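Local coordinates for protein mannose-specific lectin 3 chain 1 (Crocus vernus, PDB 3MEZ) that probably binds mannose as the bulb-type lectin domain 1 chain of a heterotetramer built from two domain 1/domain 2 heterodimers, at residues Thr53-Asn58 with Glu63-Asn68. Numbering follows the deposited sequence.
Sequences TLRLNN and EIHSAN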
ATOM      1  N   THR A  53      28.946 -16.766 -15.977  1.00 25.15           N
ATOM      2  CA  THR A  53      28.547 -15.839 -14.967  1.00 25.64           C
ATOM      3  C   THR A  53      27.912 -14.586 -15.557  1.00 24.92           C
ATOM      4  O   THR A  53      28.133 -14.242 -16.670  1.00 24.16           O
ATOM      5  CB  THR A  53      29.721 -15.400 -14.106  1.00 27.26           C
ATOM      6  OG1 THR A  53      30.562 -14.571 -14.874  1.00 29.17           O
ATOM      7  CG2 THR A  53      30.514 -16.573 -13.580  1.00 26.00           C
ATOM      8  N   LEU A  54      27.133 -13.928 -14.735  1.00 23.63           N
ATOM      9  CA  LEU A  54      26.324 -12.798 -15.099  1.00 25.38           C
ATOM     10  C   LEU A  54      26.710 -11.565 -14.313  1.00 24.07           C
ATOM     11  O   LEU A  54      26.685 -11.587 -13.138  1.00 22.99           O
ATOM     12  CB  LEU A  54      24.872 -13.134 -14.736  1.00 26.85           C
ATOM     13  CG  LEU A  54      23.661 -12.443 -15.312  1.00 33.72           C
ATOM     14  CD1 LEU A  54      23.034 -11.598 -14.314  1.00 39.14           C
ATOM     15  CD2 LEU A  54      23.914 -11.656 -16.547  1.00 29.99           C
ATOM     16  N   ARG A  55      26.982 -10.485 -15.008  1.00 22.32           N
ATOM     17  CA  ARG A  55      27.365  -9.216 -14.438  1.00 23.40           C
ATOM     18  C   ARG A  55      26.432  -8.082 -14.918  1.00 22.43           C
ATOM     19  O   ARG A  55      25.939  -8.158 -15.970  1.00 20.96           O
ATOM     20  CB  ARG A  55      28.796  -8.929 -14.869  1.00 23.12           C
ATOM     21  CG  ARG A  55      29.315  -7.637 -14.496  1.00 32.75           C
ATOM     22  CD  ARG A  55      30.790  -7.480 -14.854  1.00 39.98           C
ATOM     23  NE  ARG A  55      30.979  -6.461 -15.863  1.00 49.22           N
ATOM     24  CZ  ARG A  55      32.063  -6.282 -16.613  1.00 52.71           C
ATOM     25  NH1 ARG A  55      32.067  -5.313 -17.497  1.00 49.02           N
ATOM     26  NH2 ARG A  55      33.129  -7.058 -16.497  1.00 54.15           N
ATOM     27  N   LEU A  56      26.212  -7.069 -14.098  1.00 20.81           N
ATOM     28  CA  LEU A  56      25.532  -5.859 -14.493  1.00 22.01           C
ATOM     29  C   LEU A  56      26.595  -4.802 -14.597  1.00 21.89           C
ATOM     30  O   LEU A  56      27.269  -4.514 -13.655  1.00 22.96           O
ATOM     31  CB  LEU A  56      24.554  -5.427 -13.424  1.00 20.05           C
ATOM     32  CG  LEU A  56      23.252  -4.682 -13.619  1.00 27.11           C
ATOM     33  CD1 LEU A  56      23.120  -3.518 -12.723  1.00 21.79           C
ATOM     34  CD2 LEU A  56      22.922  -4.376 -14.988  1.00 19.56           C
ATOM     35  N   ASN A  57      26.711  -4.209 -15.757  1.00 23.45           N
ATOM     36  CA  ASN A  57      27.723  -3.195 -15.956  1.00 22.74           C
ATOM     37  C   ASN A  57      27.328  -1.770 -15.539  1.00 22.79           C
ATOM     38  O   ASN A  57      26.323  -1.566 -14.955  1.00 20.86           O
ATOM     39  CB  ASN A  57      28.374  -3.265 -17.342  1.00 20.95           C
ATOM     40  CG  ASN A  57      27.498  -2.781 -18.439  1.00 24.95           C
ATOM     41  OD1 ASN A  57      26.567  -2.081 -18.225  1.00 23.83           O
ATOM     42  ND2 ASN A  57      27.831  -3.154 -19.645  1.00 22.86           N
ATOM     43  N   ASN A  58      28.191  -0.817 -15.852  1.00 21.80           N
ATOM     44  CA  ASN A  58      28.042   0.560 -15.463  1.00 21.70           C
ATOM     45  C   ASN A  58      27.246   1.379 -16.492  1.00 22.23           C
ATOM     46  O   ASN A  58      27.166   2.565 -16.426  1.00 22.35           O
ATOM     47  CB  ASN A  58      29.376   1.169 -15.107  1.00 22.78           C
ATOM     48  CG  ASN A  58      30.266   1.315 -16.279  1.00 26.06           C
ATOM     49  OD1 ASN A  58      30.002   0.799 -17.310  1.00 25.01           O
ATOM     50  ND2 ASN A  58      31.323   2.055 -16.115  1.00 29.20           N
ATOM     51  N   GLU A  63      25.810  -8.584 -18.746  1.00 20.90           N
ATOM     52  CA  GLU A  63      26.813  -9.253 -19.532  1.00 21.73           C
ATOM     53  C   GLU A  63      27.034 -10.681 -19.061  1.00 23.11           C
ATOM     54  O   GLU A  63      27.354 -10.884 -17.936  1.00 24.34           O
ATOM     55  CB  GLU A  63      28.150  -8.522 -19.418  1.00 21.79           C
ATOM     56  CG  GLU A  63      28.110  -7.023 -19.603  1.00 21.15           C
ATOM     57  CD  GLU A  63      29.482  -6.390 -19.743  1.00 27.13           C
ATOM     58  OE1 GLU A  63      29.568  -5.264 -20.175  1.00 27.56           O
ATOM     59  OE2 GLU A  63      30.464  -7.032 -19.449  1.00 30.75           O
ATOM     60  N   ILE A  64      26.890 -11.653 -19.932  1.00 23.17           N
ATOM     61  CA  ILE A  64      27.257 -13.029 -19.632  1.00 24.60           C
ATOM     62  C   ILE A  64      28.682 -13.266 -20.082  1.00 26.50           C
ATOM     63  O   ILE A  64      29.010 -13.008 -21.206  1.00 27.07           O
ATOM     64  CB  ILE A  64      26.302 -14.063 -20.292  1.00 22.59           C
ATOM     65  CG1 ILE A  64      24.871 -13.901 -19.796  1.00 23.48           C
ATOM     66  CG2 ILE A  64      26.759 -15.428 -20.045  1.00 24.22           C
ATOM     67  CD1 ILE A  64      23.902 -14.767 -20.474  1.00 21.01           C
ATOM     68  N   HIS A  65      29.515 -13.735 -19.170  1.00 28.24           N
ATOM     69  CA  HIS A  65      30.930 -14.025 -19.416  1.00 30.32           C
ATOM     70  C   HIS A  65      31.245 -15.484 -19.237  1.00 32.07           C
ATOM     71  O   HIS A  65      30.749 -16.107 -18.357  1.00 31.12           O
ATOM     72  CB  HIS A  65      31.831 -13.259 -18.490  1.00 29.32           C
ATOM     73  CG  HIS A  65      31.959 -11.817 -18.809  1.00 35.24           C
ATOM     74  ND1 HIS A  65      31.175 -10.856 -18.223  1.00 37.93           N
ATOM     75  CD2 HIS A  65      32.793 -11.161 -19.632  1.00 37.55           C
ATOM     76  CE1 HIS A  65      31.519  -9.675 -18.675  1.00 37.20           C
ATOM     77  NE2 HIS A  65      32.498  -9.833 -19.528  1.00 38.29           N
ATOM     78  N   SER A  66      32.113 -15.995 -20.082  1.00 33.51           N
ATOM     79  CA  SER A  66      32.448 -17.391 -20.124  1.00 36.58           C
ATOM     80  C   SER A  66      33.842 -17.634 -19.621  1.00 38.42           C
ATOM     81  O   SER A  66      34.629 -16.753 -19.552  1.00 39.33           O
ATOM     82  CB  SER A  66      32.339 -17.912 -21.540  1.00 36.31           C
ATOM     83  OG  SER A  66      32.654 -19.262 -21.586  1.00 38.87           O
ATOM     84  N   ALA A  67      34.109 -18.855 -19.229  1.00 41.51           N
ATOM     85  CA  ALA A  67      35.384 -19.227 -18.660  1.00 43.70           C
ATOM     86  C   ALA A  67      36.515 -19.077 -19.651  1.00 44.74           C
ATOM     87  O   ALA A  67      37.584 -18.672 -19.323  1.00 45.65           O
ATOM     88  CB  ALA A  67      35.326 -20.617 -18.134  1.00 43.85           C
ATOM     89  N   ASN A  68      36.261 -19.409 -20.888  1.00 46.03           N
ATOM     90  CA  ASN A  68      37.155 -18.998 -21.916  1.00 46.65           C
ATOM     91  C   ASN A  68      36.638 -17.715 -22.432  1.00 46.48           C
ATOM     92  O   ASN A  68      35.873 -17.767 -23.330  0.50 46.28           O
ATOM     93  CB  ASN A  68      37.006 -19.956 -23.052  0.50 46.70           C
ATOM     94  CG  ASN A  68      36.562 -21.291 -22.600  0.50 46.53           C
ATOM     95  OD1 ASN A  68      35.990 -22.063 -23.354  0.50 47.21           O
ATOM     96  ND2 ASN A  68      36.826 -21.587 -21.353  0.50 46.97           N
TER
HETATM   97  O   HOH W   1      33.006 -16.390 -15.999  1.00 50.23           O
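The carboxylate of Glu63 meets two side chains of 53-58. OE1 takes a hydrogen bond from ND2 of Asn57 at 2.8 Å; the amide N-H comes from the anti side but well out of the carboxylate plane, the two groups standing nearly perpendicular. ND2 also bonds Gln61 OE1, and OD1 takes Arg59 N, so the connecting turn holds the amide. OE2 lies over one face of the Arg55 guanidinium, 3.1 Å from NH1 and well off its plane, which makes the salt bridge electrostatic rather than a directed N-H bond. Arg55 runs alongside Glu63, its CG anti to the backbone N (chi1 174°), and the bend at chi3 (115°) turns the guanidinium toward Glu63 and His65. CE1 of His65 shares that face with OE2, 3.8 Å from Arg55 NH2, the ring and guanidinium planes 35° apart. The antiparallel hairpin, the two middle strands of one sheet of the beta-prism II fold, is held by paired backbone bonds: Arg55 with Glu63, and Thr53 with His65, where His65 N meets Thr53 O at 2.9 Å. A water bridges Thr53 OG1 and His65 O. Between these pairs, Leu54 and Ile64 turn to the opposite face and pack on Leu32 of a neighbouring sheet. The hairpin thus has a polar face and an apolar one, and the carboxylate, with an amide donor on one oxygen and a guanidinium beside the other, probably stays ionised.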